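Local coordinates for protein pyrethroid hydrolase (Sphingobium faniae, PDB 5Y5R) that hydrolyses the ester bond of pyrethroid insecticides such as permethrin and cypermethrin, as a carboxylesterase of the alpha/beta hydrolase family, at residues A[37-42]-A[54-59]. Residues are numbered along the deposited sequence; the frame is centred on the assembly and turned at random.
Sequences DLTGHT and MEHYTR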
loop_
_atom_site.group_PDB
_atom_site.type_symbol
_atom_site.label_atom_id
_atom_site.label_comp_id
_atom_site.label_asym_id
_atom_site.label_seq_id
_atom_site.Cartn_x
_atom_site.Cartn_y
_atom_site.Cartn_z
ATOM N N ASP A 37 -9.191 -8.091 0.443
ATOM C CA ASP A 37 -9.836 -6.866 0.909
ATOM C C ASP A 37 -9.513 -6.626 2.387
ATOM O O ASP A 37 -9.712 -7.503 3.230
ATOM C CB ASP A 37 -11.348 -6.979 0.714
ATOM C CG ASP A 37 -11.776 -6.966 -0.745
ATOM O OD1 ASP A 37 -11.004 -6.526 -1.642
ATOM O OD2 ASP A 37 -12.900 -7.452 -1.011
ATOM N N LEU A 38 -9.026 -5.437 2.725
ATOM C CA LEU A 38 -8.924 -5.150 4.145
ATOM C C LEU A 38 -10.342 -4.951 4.702
ATOM O O LEU A 38 -11.329 -5.010 3.971
ATOM C CB LEU A 38 -7.998 -3.944 4.394
ATOM C CG LEU A 38 -6.499 -4.147 4.087
ATOM C CD1 LEU A 38 -5.613 -2.943 4.470
ATOM C CD2 LEU A 38 -5.988 -5.332 4.830
ATOM N N THR A 39 -10.442 -4.847 6.020
ATOM C CA THR A 39 -11.744 -4.700 6.653
ATOM C C THR A 39 -12.407 -3.410 6.194
ATOM O O THR A 39 -11.752 -2.371 6.064
ATOM C CB THR A 39 -11.588 -4.736 8.171
ATOM O OG1 THR A 39 -11.020 -5.997 8.538
ATOM C CG2 THR A 39 -12.915 -4.539 8.879
ATOM N N GLY A 40 -13.701 -3.498 5.868
ATOM C CA GLY A 40 -14.448 -2.374 5.340
ATOM C C GLY A 40 -14.354 -2.222 3.842
ATOM O O GLY A 40 -14.958 -1.301 3.286
ATOM N N HIS A 41 -13.579 -3.062 3.166
ATOM C CA HIS A 41 -13.373 -2.910 1.734
ATOM C C HIS A 41 -14.144 -3.936 0.912
ATOM O O HIS A 41 -13.890 -4.073 -0.293
ATOM C CB HIS A 41 -11.864 -2.954 1.429
ATOM C CG HIS A 41 -11.134 -1.730 1.887
ATOM N ND1 HIS A 41 -10.779 -0.711 1.030
ATOM C CD2 HIS A 41 -10.800 -1.309 3.127
ATOM C CE1 HIS A 41 -10.209 0.262 1.718
ATOM N NE2 HIS A 41 -10.204 -0.077 2.990
ATOM N N THR A 42 -15.093 -4.647 1.511
ATOM C CA THR A 42 -15.919 -5.591 0.760
ATOM C C THR A 42 -17.382 -5.173 0.800
ATOM O O THR A 42 -17.976 -5.142 1.892
ATOM C CB THR A 42 -15.716 -6.992 1.325
ATOM O OG1 THR A 42 -14.306 -7.236 1.418
ATOM C CG2 THR A 42 -16.383 -8.041 0.444
HETATM N N MSE A 54 -6.396 -0.733 13.951
HETATM C CA MSE A 54 -5.562 -1.337 12.919
HETATM C C MSE A 54 -5.517 -2.846 13.003
HETATM O O MSE A 54 -5.446 -3.510 11.978
HETATM C CB MSE A 54 -4.146 -0.778 12.983
HETATM C CG MSE A 54 -4.069 0.640 12.411
HETATM SE SE MSE A 54 -4.400 0.691 10.494
HETATM C CE MSE A 54 -2.591 0.125 9.852
ATOM N N GLU A 55 -5.504 -3.373 14.226
ATOM C CA GLU A 55 -5.565 -4.816 14.396
ATOM C C GLU A 55 -6.780 -5.362 13.675
ATOM O O GLU A 55 -6.712 -6.414 13.031
ATOM C CB GLU A 55 -5.640 -5.187 15.887
ATOM C CG GLU A 55 -5.639 -6.719 16.151
ATOM C CD GLU A 55 -6.976 -7.402 15.837
ATOM O OE1 GLU A 55 -8.016 -6.709 15.925
ATOM O OE2 GLU A 55 -6.980 -8.599 15.419
ATOM N N HIS A 56 -7.897 -4.627 13.757
ATOM C CA HIS A 56 -9.122 -4.992 13.056
ATOM C C HIS A 56 -8.990 -4.793 11.556
ATOM O O HIS A 56 -9.414 -5.647 10.770
ATOM C CB HIS A 56 -10.284 -4.150 13.578
ATOM C CG HIS A 56 -11.607 -4.543 13.005
ATOM N ND1 HIS A 56 -12.658 -3.658 12.898
ATOM C CD2 HIS A 56 -12.055 -5.724 12.519
ATOM C CE1 HIS A 56 -13.697 -4.274 12.364
ATOM N NE2 HIS A 56 -13.356 -5.530 12.124
ATOM N N TYR A 57 -8.467 -3.624 11.149
ATOM C CA TYR A 57 -8.301 -3.307 9.730
ATOM C C TYR A 57 -7.439 -4.356 9.027
ATOM O O TYR A 57 -7.746 -4.762 7.903
ATOM C CB TYR A 57 -7.661 -1.908 9.580
ATOM C CG TYR A 57 -7.753 -1.267 8.201
ATOM C CD1 TYR A 57 -8.987 -1.072 7.587
ATOM C CD2 TYR A 57 -6.618 -0.783 7.542
ATOM C CE1 TYR A 57 -9.083 -0.500 6.354
ATOM C CE2 TYR A 57 -6.727 -0.181 6.282
ATOM C CZ TYR A 57 -7.952 -0.063 5.696
ATOM O OH TYR A 57 -8.074 0.559 4.466
ATOM N N THR A 58 -6.361 -4.804 9.673
ATOM C CA THR A 58 -5.372 -5.655 9.025
ATOM C C THR A 58 -5.637 -7.139 9.258
ATOM O O THR A 58 -4.820 -7.983 8.857
ATOM C CB THR A 58 -3.962 -5.301 9.515
ATOM O OG1 THR A 58 -3.908 -5.245 10.950
ATOM C CG2 THR A 58 -3.588 -3.921 9.006
ATOM N N ARG A 59 -6.778 -7.480 9.852
ATOM C CA ARG A 59 -6.986 -8.859 10.284
ATOM C C ARG A 59 -7.142 -9.843 9.125
ATOM O O ARG A 59 -6.689 -10.991 9.248
ATOM C CB ARG A 59 -8.205 -8.919 11.226
ATOM C CG ARG A 59 -8.420 -10.260 11.932
ATOM C CD ARG A 59 -9.144 -10.059 13.257
ATOM N NE ARG A 59 -10.536 -9.618 13.157
ATOM C CZ ARG A 59 -11.168 -8.963 14.133
ATOM N NH1 ARG A 59 -10.515 -8.649 15.260
ATOM N NH2 ARG A 59 -12.439 -8.601 13.979
#
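Y57 runs off the short helix 54-57 along the type II turn L38-H41, its ring anti to the backbone N (chi1 -164°). This buried end is the tight one. The L38 side chain crosses that of Y57 at about a right angle, CB over one ring face and CD1 reaching Y57 CE2 at 3.5 Å. H41 NE2 and Y57 OH share a hydrogen bond of 2.7 Å; Q174 also bonds that hydroxyl. An alanine in place of Y57 would remove ring and hydroxyl, and would probably leave L38 poorly packed and H41 less firmly held. Beside the ring, T39 N points almost straight at Y57 O (3.3 Å, 176°). The more solvent-facing side is still close-packed at T39: OG1 donates to H56 O at 2.8 Å, and CG2 rests on one face of the imidazole, whose ND1 is bonded to V52 N. Looser are exposed E55 and R59, whose salt bridge stays within 54-59. Y57's side chain lies about 9 Å from the bound pyrethroid, without touching it. The turn follows strand 32-34, an outermost strand of the alpha/beta hydrolase parallel sheet, and L38 reaches S83 of helix 80-90 and V61 of helix 59-67.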